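Local coordinates for cytochrome c-550 (Paracoccus denitrificans, PDB 1COT), which probably carries electrons between redox partners as a small class I cytochrome c, using the iron of one covalently attached heme c, at residues Glu11-Cys15 / Asp110-Leu115; Cys18-Pro24 / Lys34-Tyr40; Val42-Ile47 / Pro67-Glu73. All coordinates share one frame; numbering follows the deposited sequence.

Contact 1. Residues Glu11-Cys15 / Asp110-Leu115. With HEC (heme c), chain B.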
loop_
_atom_site.group_PDB
_atom_site.type_symbol
_atom_site.label_atom_id
_atom_site.label_comp_id
_atom_site.label_asym_id
_atom_site.label_seq_id
_atom_site.Cartn_x
_atom_site.Cartn_y
_atom_site.Cartn_z
ATOM N N GLU A 11 0.266 -2.344 14.231
ATOM C CA GLU A 11 -0.693 -1.566 13.456
ATOM C C GLU A 11 -1.213 -2.356 12.259
ATOM O O GLU A 11 -2.354 -2.211 11.817
ATOM C CB GLU A 11 -0.064 -0.260 12.901
ATOM C CG GLU A 11 0.293 0.835 13.923
ATOM C CD GLU A 11 -0.829 1.322 14.791
ATOM O OE1 GLU A 11 -2.028 0.938 14.417
ATOM O OE2 GLU A 11 -0.647 2.036 15.767
ATOM N N PHE A 12 -0.342 -3.216 11.732
ATOM C CA PHE A 12 -0.636 -4.063 10.589
ATOM C C PHE A 12 -1.818 -4.975 10.835
ATOM O O PHE A 12 -2.432 -5.497 9.900
ATOM C CB PHE A 12 0.604 -4.840 10.120
ATOM C CG PHE A 12 0.394 -5.266 8.698
ATOM C CD1 PHE A 12 0.571 -4.350 7.667
ATOM C CD2 PHE A 12 -0.006 -6.570 8.409
ATOM C CE1 PHE A 12 0.353 -4.763 6.352
ATOM C CE2 PHE A 12 -0.214 -6.982 7.093
ATOM C CZ PHE A 12 -0.034 -6.069 6.053
ATOM N N ASN A 13 -2.173 -5.170 12.111
ATOM C CA ASN A 13 -3.313 -6.003 12.388
ATOM C C ASN A 13 -4.556 -5.381 11.772
ATOM O O ASN A 13 -5.548 -6.070 11.533
ATOM C CB ASN A 13 -3.543 -6.255 13.874
ATOM C CG ASN A 13 -2.490 -7.201 14.415
ATOM O OD1 ASN A 13 -2.060 -8.140 13.722
ATOM N ND2 ASN A 13 -2.054 -6.933 15.639
ATOM N N LYS A 14 -4.513 -4.079 11.500
ATOM C CA LYS A 14 -5.655 -3.411 10.891
ATOM C C LYS A 14 -5.691 -3.683 9.404
ATOM O O LYS A 14 -6.729 -3.513 8.749
ATOM C CB LYS A 14 -5.510 -1.896 10.996
ATOM C CG LYS A 14 -6.103 -1.393 12.283
ATOM C CD LYS A 14 -5.026 -0.821 13.170
ATOM C CE LYS A 14 -5.614 -0.453 14.512
ATOM N NZ LYS A 14 -4.564 -0.222 15.502
ATOM N N CYS A 15 -4.554 -4.084 8.849
ATOM C CA CYS A 15 -4.463 -4.325 7.416
ATOM C C CYS A 15 -4.559 -5.759 6.984
ATOM O O CYS A 15 -4.950 -6.070 5.857
ATOM C CB CYS A 15 -3.065 -3.904 6.940
ATOM S SG CYS A 15 -2.589 -2.279 7.593
ATOM N N ASP A 110 4.312 4.426 11.458
ATOM C CA ASP A 110 4.726 3.170 12.047
ATOM C C ASP A 110 4.416 2.021 11.116
ATOM O O ASP A 110 5.250 1.172 10.843
ATOM C CB ASP A 110 3.958 2.935 13.344
ATOM C CG ASP A 110 4.283 3.922 14.415
ATOM O OD1 ASP A 110 5.453 4.490 14.310
ATOM O OD2 ASP A 110 3.510 4.166 15.315
ATOM N N VAL A 111 3.177 2.003 10.622
ATOM C CA VAL A 111 2.822 0.928 9.722
ATOM C C VAL A 111 3.694 0.991 8.474
ATOM O O VAL A 111 4.129 -0.033 7.951
ATOM C CB VAL A 111 1.321 0.775 9.465
ATOM C CG1 VAL A 111 0.827 1.803 8.452
ATOM C CG2 VAL A 111 1.017 -0.630 8.971
ATOM N N VAL A 112 3.973 2.202 7.987
ATOM C CA VAL A 112 4.807 2.327 6.808
ATOM C C VAL A 112 6.223 1.827 7.087
ATOM O O VAL A 112 6.851 1.183 6.247
ATOM C CB VAL A 112 4.712 3.712 6.177
ATOM C CG1 VAL A 112 5.798 3.896 5.122
ATOM C CG2 VAL A 112 3.341 3.885 5.554
ATOM N N ALA A 113 6.721 2.106 8.286
ATOM C CA ALA A 113 8.052 1.660 8.672
ATOM C C ALA A 113 8.129 0.133 8.624
ATOM O O ALA A 113 9.129 -0.457 8.224
ATOM C CB ALA A 113 8.403 2.166 10.068
ATOM N N PHE A 114 7.060 -0.518 9.038
ATOM C CA PHE A 114 7.023 -1.952 9.030
ATOM C C PHE A 114 6.973 -2.448 7.596
ATOM O O PHE A 114 7.570 -3.469 7.274
ATOM C CB PHE A 114 5.751 -2.374 9.738
ATOM C CG PHE A 114 5.548 -3.850 9.746
ATOM C CD1 PHE A 114 6.421 -4.678 10.452
ATOM C CD2 PHE A 114 4.438 -4.364 9.086
ATOM C CE1 PHE A 114 6.213 -6.060 10.499
ATOM C CE2 PHE A 114 4.213 -5.740 9.138
ATOM C CZ PHE A 114 5.099 -6.562 9.834
ATOM N N LEU A 115 6.238 -1.745 6.728
ATOM C CA LEU A 115 6.182 -2.170 5.346
ATOM C C LEU A 115 7.586 -2.051 4.766
ATOM O O LEU A 115 8.013 -2.880 3.965
ATOM C CB LEU A 115 5.239 -1.262 4.550
ATOM C CG LEU A 115 3.799 -1.459 4.987
ATOM C CD1 LEU A 115 2.916 -0.510 4.191
ATOM C CD2 LEU A 115 3.364 -2.898 4.719
HETATM FE FE HEC B . -5.034 -1.770 1.441
HETATM C CHA HEC B . -4.355 -1.466 -1.836
HETATM C CHB HEC B . -2.056 -0.413 2.213
HETATM C CHC HEC B . -5.725 -2.072 4.753
HETATM C CHD HEC B . -7.984 -3.263 0.724
HETATM N NA HEC B . -3.510 -1.062 0.418
HETATM C C1A HEC B . -3.421 -1.036 -0.969
HETATM C C2A HEC B . -2.152 -0.459 -1.349
HETATM C C3A HEC B . -1.484 -0.152 -0.223
HETATM C C4A HEC B . -2.327 -0.532 0.866
HETATM C CMA HEC B . -0.118 0.478 -0.086
HETATM C CAA HEC B . -1.696 -0.252 -2.768
HETATM C CBA HEC B . -0.889 -1.481 -3.214
HETATM C CGA HEC B . -0.246 -1.415 -4.602
HETATM O O1A HEC B . 0.017 -2.517 -4.999
HETATM O O2A HEC B . -0.012 -0.418 -5.241
HETATM N NB HEC B . -4.126 -1.326 3.129
HETATM C C1B HEC B . -2.866 -0.821 3.215
HETATM C C2B HEC B . -2.532 -0.688 4.599
HETATM C C3B HEC B . -3.567 -1.142 5.288
HETATM C C4B HEC B . -4.554 -1.528 4.375
HETATM C CMB HEC B . -1.202 -0.087 5.091
HETATM C CAB HEC B . -3.721 -1.094 6.755
HETATM C CBB HEC B . -3.609 0.191 7.524
HETATM N NC HEC B . -6.506 -2.469 2.515
HETATM C C1C HEC B . -6.638 -2.538 3.876
HETATM C C2C HEC B . -7.885 -3.177 4.239
HETATM C C3C HEC B . -8.507 -3.522 3.091
HETATM C C4C HEC B . -7.645 -3.097 2.032
HETATM C CMC HEC B . -8.371 -3.401 5.666
HETATM C CAC HEC B . -9.821 -4.226 2.879
HETATM C CBC HEC B . -11.064 -4.145 3.707
HETATM N ND HEC B . -6.005 -2.237 -0.228
HETATM C C1D HEC B . -7.218 -2.871 -0.308
HETATM C C2D HEC B . -7.561 -3.053 -1.707
HETATM C C3D HEC B . -6.517 -2.557 -2.398
HETATM C C4D HEC B . -5.562 -2.035 -1.487
HETATM C CMD HEC B . -8.832 -3.673 -2.240
HETATM C CAD HEC B . -6.432 -2.414 -3.869
HETATM C CBD HEC B . -6.934 -0.953 -4.087
HETATM C CGD HEC B . -7.390 -0.572 -5.445
HETATM O O1D HEC B . -7.290 -1.274 -6.423
HETATM O O2D HEC B . -7.885 0.582 -5.523
HETATM O O HOH W 1 1.713 2.708 16.827
#
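F12 sets its CB and the near part of its ring against CE2 and CD2 of F114, with F12 CB 3.8 Å from F114 CE2. The two rings meet obliquely, their planes at 52° and their centroids 5.7 Å apart. Because F12 holds CG anti to its own N (chi1 -159°), the ring reaches across to helix 108-117, where CG2 of V111 lies at its edge, in plane, 4.0 Å from F12 CD1. Farther out, L115 brings CD2 to 3.9 Å from F12 CE1, and C15 CB lies over one face of the ring, toward its rim. A flat, wholly apolar side chain suits this buried site, since it can touch three helix residues at once without needing a polar partner. With an alanine here, F114 and L115 would probably lose the surface they pack on, opening a gap beside the heme-bearing C15. C15 SG is bonded to HEC CAB at 1.8 Å and also passes V111 CG2. At the outer margin one water donates to both E11 OE2 and D110 OD2, which probably eases the nearness of two like charges, while K14 NZ forms a salt bridge with E11 OE1 at 3.0 Å. D110 OD1 accepts from D4 N. Such packing of the N-terminal helix region on the C-terminal helix, just ahead of the CXXCH heme attachment, is the hallmark of the class I cytochrome c fold.

Contact 2. Residues Cys18-Pro24 / Lys34-Tyr40. With HEC (heme c), chain B.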
loop_
_atom_site.group_PDB
_atom_site.type_symbol
_atom_site.label_atom_id
_atom_site.label_comp_id
_atom_site.label_asym_id
_atom_site.label_seq_id
_atom_site.Cartn_x
_atom_site.Cartn_y
_atom_site.Cartn_z
ATOM N N CYS A 18 -7.091 -7.856 4.738
ATOM C CA CYS A 18 -7.070 -7.773 3.280
ATOM C C CYS A 18 -5.713 -7.900 2.633
ATOM O O CYS A 18 -5.628 -8.034 1.422
ATOM C CB CYS A 18 -7.562 -6.376 2.896
ATOM S SG CYS A 18 -9.186 -6.088 3.633
ATOM N N HIS A 19 -4.659 -7.811 3.434
ATOM C CA HIS A 19 -3.320 -7.878 2.889
ATOM C C HIS A 19 -2.392 -8.818 3.642
ATOM O O HIS A 19 -2.318 -8.782 4.862
ATOM C CB HIS A 19 -2.696 -6.463 3.060
ATOM C CG HIS A 19 -3.276 -5.339 2.253
ATOM N ND1 HIS A 19 -3.083 -5.255 0.885
ATOM C CD2 HIS A 19 -4.011 -4.255 2.627
ATOM C CE1 HIS A 19 -3.685 -4.154 0.459
ATOM N NE2 HIS A 19 -4.260 -3.535 1.480
ATOM N N MET A 20 -1.609 -9.569 2.893
ATOM C CA MET A 20 -0.643 -10.436 3.513
ATOM C C MET A 20 0.716 -9.829 3.171
ATOM O O MET A 20 0.811 -8.877 2.395
ATOM C CB MET A 20 -0.749 -11.835 2.883
ATOM C CG MET A 20 -0.228 -11.853 1.447
ATOM S SD MET A 20 -0.284 -13.479 0.645
ATOM C CE MET A 20 -2.071 -13.692 0.457
ATOM N N ILE A 21 1.768 -10.383 3.744
ATOM C CA ILE A 21 3.135 -9.968 3.472
ATOM C C ILE A 21 3.792 -11.320 3.172
ATOM O O ILE A 21 4.054 -12.082 4.098
ATOM C CB ILE A 21 3.833 -9.208 4.610
ATOM C CG1 ILE A 21 3.106 -7.872 4.809
ATOM C CG2 ILE A 21 5.289 -8.941 4.231
ATOM C CD1 ILE A 21 3.780 -6.992 5.859
ATOM N N GLN A 22 4.013 -11.667 1.906
ATOM C CA GLN A 22 4.610 -12.948 1.547
ATOM C C GLN A 22 5.759 -12.756 0.582
ATOM O O GLN A 22 5.626 -12.079 -0.442
ATOM C CB GLN A 22 3.554 -13.861 0.915
ATOM C CG GLN A 22 4.017 -15.301 0.625
ATOM C CD GLN A 22 2.914 -15.994 -0.147
ATOM O OE1 GLN A 22 2.818 -15.851 -1.372
ATOM N NE2 GLN A 22 2.056 -16.715 0.572
ATOM N N ALA A 23 6.888 -13.352 0.953
ATOM C CA ALA A 23 8.102 -13.274 0.179
ATOM C C ALA A 23 7.903 -13.969 -1.146
ATOM O O ALA A 23 7.041 -14.835 -1.295
ATOM C CB ALA A 23 9.276 -13.827 0.967
ATOM N N PRO A 24 8.716 -13.549 -2.100
ATOM C CA PRO A 24 8.653 -14.091 -3.436
ATOM C C PRO A 24 8.785 -15.598 -3.485
ATOM O O PRO A 24 8.222 -16.249 -4.368
ATOM C CB PRO A 24 9.640 -13.311 -4.307
ATOM C CG PRO A 24 10.063 -12.112 -3.469
ATOM C CD PRO A 24 9.660 -12.403 -2.025
ATOM N N LYS A 34 -6.579 -11.850 0.960
ATOM C CA LYS A 34 -6.263 -11.587 -0.414
ATOM C C LYS A 34 -7.120 -10.527 -1.099
ATOM O O LYS A 34 -7.008 -10.329 -2.304
ATOM C CB LYS A 34 -6.127 -12.879 -1.190
ATOM C CG LYS A 34 -7.063 -13.972 -0.700
ATOM C CD LYS A 34 -6.964 -15.212 -1.571
ATOM C CE LYS A 34 -5.886 -16.189 -1.109
ATOM N NZ LYS A 34 -4.739 -16.351 -2.033
ATOM N N THR A 35 -7.955 -9.824 -0.335
ATOM C CA THR A 35 -8.792 -8.783 -0.894
ATOM C C THR A 35 -7.905 -7.710 -1.509
ATOM O O THR A 35 -8.241 -7.104 -2.525
ATOM C CB THR A 35 -9.565 -8.131 0.261
ATOM O OG1 THR A 35 -10.311 -9.120 0.953
ATOM C CG2 THR A 35 -10.466 -7.003 -0.228
ATOM N N GLY A 36 -6.768 -7.478 -0.859
ATOM C CA GLY A 36 -5.821 -6.493 -1.327
ATOM C C GLY A 36 -4.558 -7.225 -1.765
ATOM O O GLY A 36 -4.390 -8.416 -1.509
ATOM N N PRO A 37 -3.678 -6.491 -2.423
ATOM C CA PRO A 37 -2.421 -7.051 -2.906
ATOM C C PRO A 37 -1.435 -7.378 -1.796
ATOM O O PRO A 37 -1.509 -6.835 -0.686
ATOM C CB PRO A 37 -1.752 -5.939 -3.735
ATOM C CG PRO A 37 -2.718 -4.764 -3.808
ATOM C CD PRO A 37 -3.913 -5.113 -2.937
ATOM N N ASN A 38 -0.487 -8.266 -2.110
ATOM C CA ASN A 38 0.559 -8.657 -1.181
ATOM C C ASN A 38 1.399 -7.394 -0.966
ATOM O O ASN A 38 1.743 -6.712 -1.932
ATOM C CB ASN A 38 1.392 -9.733 -1.891
ATOM C CG ASN A 38 2.551 -10.264 -1.090
ATOM O OD1 ASN A 38 2.838 -9.833 0.036
ATOM N ND2 ASN A 38 3.231 -11.224 -1.695
ATOM N N LEU A 39 1.725 -7.073 0.288
ATOM C CA LEU A 39 2.508 -5.891 0.628
ATOM C C LEU A 39 3.998 -6.105 0.772
ATOM O O LEU A 39 4.731 -5.150 1.020
ATOM C CB LEU A 39 1.875 -5.022 1.736
ATOM C CG LEU A 39 0.454 -4.576 1.376
ATOM C CD1 LEU A 39 -0.174 -3.827 2.550
ATOM C CD2 LEU A 39 0.479 -3.678 0.145
ATOM N N TYR A 40 4.444 -7.345 0.610
ATOM C CA TYR A 40 5.868 -7.583 0.717
ATOM C C TYR A 40 6.481 -6.766 -0.415
ATOM O O TYR A 40 5.972 -6.768 -1.537
ATOM C CB TYR A 40 6.179 -9.053 0.391
ATOM C CG TYR A 40 7.674 -9.208 0.275
ATOM C CD1 TYR A 40 8.360 -9.014 -0.928
ATOM C CD2 TYR A 40 8.420 -9.553 1.402
ATOM C CE1 TYR A 40 9.743 -9.114 -1.066
ATOM C CE2 TYR A 40 9.801 -9.673 1.288
ATOM C CZ TYR A 40 10.459 -9.464 0.077
ATOM O OH TYR A 40 11.823 -9.598 0.010
HETATM FE FE HEC B . -5.034 -1.770 1.441
HETATM C CHA HEC B . -4.355 -1.466 -1.836
HETATM C CHB HEC B . -2.056 -0.413 2.213
HETATM C CHC HEC B . -5.725 -2.072 4.753
HETATM C CHD HEC B . -7.984 -3.263 0.724
HETATM N NA HEC B . -3.510 -1.062 0.418
HETATM C C1A HEC B . -3.421 -1.036 -0.969
HETATM C C2A HEC B . -2.152 -0.459 -1.349
HETATM C C3A HEC B . -1.484 -0.152 -0.223
HETATM C C4A HEC B . -2.327 -0.532 0.866
HETATM C CMA HEC B . -0.118 0.478 -0.086
HETATM C CAA HEC B . -1.696 -0.252 -2.768
HETATM C CBA HEC B . -0.889 -1.481 -3.214
HETATM C CGA HEC B . -0.246 -1.415 -4.602
HETATM O O1A HEC B . 0.017 -2.517 -4.999
HETATM O O2A HEC B . -0.012 -0.418 -5.241
HETATM N NB HEC B . -4.126 -1.326 3.129
HETATM C C1B HEC B . -2.866 -0.821 3.215
HETATM C C2B HEC B . -2.532 -0.688 4.599
HETATM C C3B HEC B . -3.567 -1.142 5.288
HETATM C C4B HEC B . -4.554 -1.528 4.375
HETATM C CMB HEC B . -1.202 -0.087 5.091
HETATM C CAB HEC B . -3.721 -1.094 6.755
HETATM C CBB HEC B . -3.609 0.191 7.524
HETATM N NC HEC B . -6.506 -2.469 2.515
HETATM C C1C HEC B . -6.638 -2.538 3.876
HETATM C C2C HEC B . -7.885 -3.177 4.239
HETATM C C3C HEC B . -8.507 -3.522 3.091
HETATM C C4C HEC B . -7.645 -3.097 2.032
HETATM C CMC HEC B . -8.371 -3.401 5.666
HETATM C CAC HEC B . -9.821 -4.226 2.879
HETATM C CBC HEC B . -11.064 -4.145 3.707
HETATM N ND HEC B . -6.005 -2.237 -0.228
HETATM C C1D HEC B . -7.218 -2.871 -0.308
HETATM C C2D HEC B . -7.561 -3.053 -1.707
HETATM C C3D HEC B . -6.517 -2.557 -2.398
HETATM C C4D HEC B . -5.562 -2.035 -1.487
HETATM C CMD HEC B . -8.832 -3.673 -2.240
HETATM C CAD HEC B . -6.432 -2.414 -3.869
HETATM C CBD HEC B . -6.934 -0.953 -4.087
HETATM C CGD HEC B . -7.390 -0.572 -5.445
HETATM O O1D HEC B . -7.290 -1.274 -6.423
HETATM O O2D HEC B . -7.885 0.582 -5.523
HETATM O O HOH W 2 -2.876 -9.958 0.061
#
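H19 ND1 donates to P37 O at 2.7 Å, almost straight at 170°, in the ring plane and on a lone pair of the carbonyl. The bond fixes the rotation of the imidazole whose NE2 binds the heme iron at 1.9 Å; M100 SD is the other axial ligand. Nearby, C18 O takes a short bond from G36 N, L39 N donates to M20 O at 2.9 Å and 178°, and C18 SG is covalently joined to HEC CAC. G36 suits its place because any CB would run into H19 CE1. Asparagine suits N38 equally: CG anti to the backbone N (chi1 179°) sends the amide across to Q22, where ND2 donates to Q22 O (2.8 Å) and OD1 accepts from Q22 N. The same OD1 takes Y40 N from the opposite face, closing an Asx turn. L39 sets CD1 over one face of the H19 ring, 3.7 Å from its centroid, as a CH-pi contact. At the outer end A23 CA and P24 CD lie over the same face of the Y40 ring. A carbonyl gripping ND1 would probably lend the imidazole some imidazolate character, making it a stronger donor to iron and favouring the oxidised state.

Contact 3. Residues Val42-Ile47 / Pro67-Glu73. With HEC (heme c), chain B.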
loop_
_atom_site.group_PDB
_atom_site.type_symbol
_atom_site.label_atom_id
_atom_site.label_comp_id
_atom_site.label_asym_id
_atom_site.label_seq_id
_atom_site.Cartn_x
_atom_site.Cartn_y
_atom_site.Cartn_z
ATOM N N VAL A 42 6.478 -3.610 -0.925
ATOM C CA VAL A 42 5.691 -2.506 -1.478
ATOM C C VAL A 42 6.473 -1.213 -1.592
ATOM O O VAL A 42 6.278 -0.432 -2.522
ATOM C CB VAL A 42 4.333 -2.282 -0.794
ATOM C CG1 VAL A 42 4.531 -1.841 0.659
ATOM C CG2 VAL A 42 3.474 -1.288 -1.552
ATOM N N VAL A 43 7.377 -0.974 -0.644
ATOM C CA VAL A 43 8.147 0.256 -0.733
ATOM C C VAL A 43 9.118 0.135 -1.888
ATOM O O VAL A 43 9.907 -0.811 -1.952
ATOM C CB VAL A 43 8.884 0.570 0.564
ATOM C CG1 VAL A 43 9.564 1.934 0.483
ATOM C CG2 VAL A 43 7.922 0.513 1.746
ATOM N N GLY A 44 9.069 1.096 -2.803
ATOM C CA GLY A 44 9.929 1.099 -3.962
ATOM C C GLY A 44 9.282 0.379 -5.134
ATOM O O GLY A 44 9.793 0.418 -6.258
ATOM N N ARG A 45 8.145 -0.258 -4.899
ATOM C CA ARG A 45 7.474 -0.959 -5.983
ATOM C C ARG A 45 6.611 -0.011 -6.810
ATOM O O ARG A 45 6.001 0.903 -6.261
ATOM C CB ARG A 45 6.585 -1.987 -5.326
ATOM C CG ARG A 45 5.766 -2.829 -6.258
ATOM C CD ARG A 45 5.212 -3.994 -5.452
ATOM N NE ARG A 45 3.836 -3.800 -5.029
ATOM C CZ ARG A 45 3.272 -4.539 -4.069
ATOM N NH1 ARG A 45 3.944 -5.501 -3.439
ATOM N NH2 ARG A 45 2.007 -4.308 -3.743
ATOM N N LYS A 46 6.525 -0.237 -8.125
ATOM C CA LYS A 46 5.694 0.602 -8.977
ATOM C C LYS A 46 4.245 0.503 -8.511
ATOM O O LYS A 46 3.769 -0.571 -8.142
ATOM C CB LYS A 46 5.740 0.081 -10.411
ATOM C CG LYS A 46 5.073 0.989 -11.431
ATOM C CD LYS A 46 5.136 0.457 -12.863
ATOM C CE LYS A 46 4.747 1.480 -13.908
ATOM N NZ LYS A 46 3.376 1.976 -13.720
ATOM N N ILE A 47 3.535 1.621 -8.502
ATOM C CA ILE A 47 2.138 1.620 -8.077
ATOM C C ILE A 47 1.321 0.610 -8.873
ATOM O O ILE A 47 1.539 0.473 -10.076
ATOM C CB ILE A 47 1.530 2.983 -8.434
ATOM C CG1 ILE A 47 2.386 4.142 -7.927
ATOM C CG2 ILE A 47 0.092 3.103 -7.959
ATOM C CD1 ILE A 47 2.471 4.214 -6.404
ATOM N N PRO A 67 3.978 6.953 -14.878
ATOM C CA PRO A 67 4.675 5.712 -15.086
ATOM C C PRO A 67 5.895 5.425 -14.256
ATOM O O PRO A 67 6.236 4.276 -13.982
ATOM C CB PRO A 67 4.973 5.611 -16.576
ATOM C CG PRO A 67 4.524 6.922 -17.206
ATOM C CD PRO A 67 3.985 7.804 -16.098
ATOM N N ASP A 68 6.537 6.486 -13.867
ATOM C CA ASP A 68 7.708 6.294 -13.086
ATOM C C ASP A 68 7.410 6.287 -11.596
ATOM O O ASP A 68 8.322 6.195 -10.776
ATOM C CB ASP A 68 8.646 7.465 -13.391
ATOM C CG ASP A 68 7.981 8.808 -13.235
ATOM O OD1 ASP A 68 6.781 8.979 -13.171
ATOM O OD2 ASP A 68 8.851 9.781 -13.174
ATOM N N LEU A 69 6.147 6.389 -11.228
ATOM C CA LEU A 69 5.806 6.406 -9.827
ATOM C C LEU A 69 5.871 5.062 -9.138
ATOM O O LEU A 69 5.256 4.075 -9.536
ATOM C CB LEU A 69 4.416 7.032 -9.608
ATOM C CG LEU A 69 4.092 7.315 -8.141
ATOM C CD1 LEU A 69 5.146 8.261 -7.564
ATOM C CD2 LEU A 69 2.721 7.955 -8.051
ATOM N N THR A 70 6.655 5.068 -8.077
ATOM C CA THR A 70 6.843 3.906 -7.246
ATOM C C THR A 70 6.479 4.379 -5.860
ATOM O O THR A 70 6.580 5.562 -5.561
ATOM C CB THR A 70 8.271 3.342 -7.290
ATOM O OG1 THR A 70 9.165 4.308 -6.770
ATOM C CG2 THR A 70 8.637 2.975 -8.723
ATOM N N TRP A 71 6.048 3.476 -5.020
ATOM C CA TRP A 71 5.693 3.915 -3.695
ATOM C C TRP A 71 6.848 4.313 -2.806
ATOM O O TRP A 71 7.798 3.556 -2.607
ATOM C CB TRP A 71 5.091 2.720 -2.955
ATOM C CG TRP A 71 3.698 2.426 -3.359
ATOM C CD1 TRP A 71 3.271 1.278 -3.932
ATOM C CD2 TRP A 71 2.563 3.275 -3.190
ATOM N NE1 TRP A 71 1.916 1.345 -4.136
ATOM C CE2 TRP A 71 1.459 2.562 -3.692
ATOM C CE3 TRP A 71 2.394 4.558 -2.658
ATOM C CZ2 TRP A 71 0.176 3.127 -3.679
ATOM C CZ3 TRP A 71 1.128 5.113 -2.656
ATOM C CH2 TRP A 71 0.032 4.398 -3.157
ATOM N N THR A 72 6.764 5.508 -2.251
ATOM C CA THR A 72 7.768 6.006 -1.338
ATOM C C THR A 72 7.100 5.964 0.024
ATOM O O THR A 72 5.873 5.895 0.088
ATOM C CB THR A 72 8.157 7.468 -1.617
ATOM O OG1 THR A 72 7.011 8.287 -1.505
ATOM C CG2 THR A 72 8.758 7.566 -3.009
ATOM N N GLU A 73 7.874 6.002 1.104
ATOM C CA GLU A 73 7.257 5.979 2.419
ATOM C C GLU A 73 6.307 7.170 2.600
ATOM O O GLU A 73 5.208 7.042 3.142
ATOM C CB GLU A 73 8.312 5.937 3.546
ATOM C CG GLU A 73 8.886 4.533 3.780
ATOM C CD GLU A 73 9.987 4.510 4.808
ATOM O OE1 GLU A 73 9.784 4.409 6.004
ATOM O OE2 GLU A 73 11.178 4.611 4.270
HETATM FE FE HEC B . -5.034 -1.770 1.441
HETATM C CHA HEC B . -4.355 -1.466 -1.836
HETATM C CHB HEC B . -2.056 -0.413 2.213
HETATM C CHC HEC B . -5.725 -2.072 4.753
HETATM C CHD HEC B . -7.984 -3.263 0.724
HETATM N NA HEC B . -3.510 -1.062 0.418
HETATM C C1A HEC B . -3.421 -1.036 -0.969
HETATM C C2A HEC B . -2.152 -0.459 -1.349
HETATM C C3A HEC B . -1.484 -0.152 -0.223
HETATM C C4A HEC B . -2.327 -0.532 0.866
HETATM C CMA HEC B . -0.118 0.478 -0.086
HETATM C CAA HEC B . -1.696 -0.252 -2.768
HETATM C CBA HEC B . -0.889 -1.481 -3.214
HETATM C CGA HEC B . -0.246 -1.415 -4.602
HETATM O O1A HEC B . 0.017 -2.517 -4.999
HETATM O O2A HEC B . -0.012 -0.418 -5.241
HETATM N NB HEC B . -4.126 -1.326 3.129
HETATM C C1B HEC B . -2.866 -0.821 3.215
HETATM C C2B HEC B . -2.532 -0.688 4.599
HETATM C C3B HEC B . -3.567 -1.142 5.288
HETATM C C4B HEC B . -4.554 -1.528 4.375
HETATM C CMB HEC B . -1.202 -0.087 5.091
HETATM C CAB HEC B . -3.721 -1.094 6.755
HETATM C CBB HEC B . -3.609 0.191 7.524
HETATM N NC HEC B . -6.506 -2.469 2.515
HETATM C C1C HEC B . -6.638 -2.538 3.876
HETATM C C2C HEC B . -7.885 -3.177 4.239
HETATM C C3C HEC B . -8.507 -3.522 3.091
HETATM C C4C HEC B . -7.645 -3.097 2.032
HETATM C CMC HEC B . -8.371 -3.401 5.666
HETATM C CAC HEC B . -9.821 -4.226 2.879
HETATM C CBC HEC B . -11.064 -4.145 3.707
HETATM N ND HEC B . -6.005 -2.237 -0.228
HETATM C C1D HEC B . -7.218 -2.871 -0.308
HETATM C C2D HEC B . -7.561 -3.053 -1.707
HETATM C C3D HEC B . -6.517 -2.557 -2.398
HETATM C C4D HEC B . -5.562 -2.035 -1.487
HETATM C CMD HEC B . -8.832 -3.673 -2.240
HETATM C CAD HEC B . -6.432 -2.414 -3.869
HETATM C CBD HEC B . -6.934 -0.953 -4.087
HETATM C CGD HEC B . -7.390 -0.572 -5.445
HETATM O O1D HEC B . -7.290 -1.274 -6.423
HETATM O O2D HEC B . -7.885 0.582 -5.523
HETATM O O HOH W 3 3.471 3.918 -11.824
#
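I47 stands at about a right angle to W71, its CD1 over the centre of the indole and 3.4 Å from the centroid of the five-membered ring, a close CH-pi contact. I47 CG1 lies anti to the carbonyl carbon, and a turn at chi2 (-65°) brings CD1 over the indole while CG1 rests on L69 CG. V42 CG2 meets the same indole obliquely, 3.5 Å from W71 CD1. Held this way, W71 NE1 donates to HEC O2A at 2.8 Å, in the ring plane. R45 NH2 donates to HEC O1A at 3.0 Å, so both oxygens of one carboxylate are held, as in the propionate pocket of class I cytochromes c. R45 NH1 turns instead to N38 O. The backbones are tied by G44 N to W71 O, W71 N to R45 O and I47 N to L69 O. Glycine suits G44, whose positive phi lies in a type II turn from V42 to R45. Beyond, a water joins K46 NZ to L69 O.

All three contacts touch the heme, yet their chemistry follows their place. Contact 1 is the buried one, joining chain ends by apolar packing with charges confined to its outer margin; contacts 2 and 3 are partly buried and held largely by hydrogen bonds, between two loops in contact 3 and between a loop and the short strand 21-22 with its flanks in contact 2. Contact 2 serves the iron, contact 3 a propionate. Contacts 1 and 2 share an apolar core: I21 CD1 lies 3.5 Å from F114 CE2, and L39 CD1 touches F12. Contact 3 reaches helix 108-117 through V42 and V43 on L115. Contacts 2 and 3 meet through the arginine of 42-47 and the 34-40 loop, a polar join.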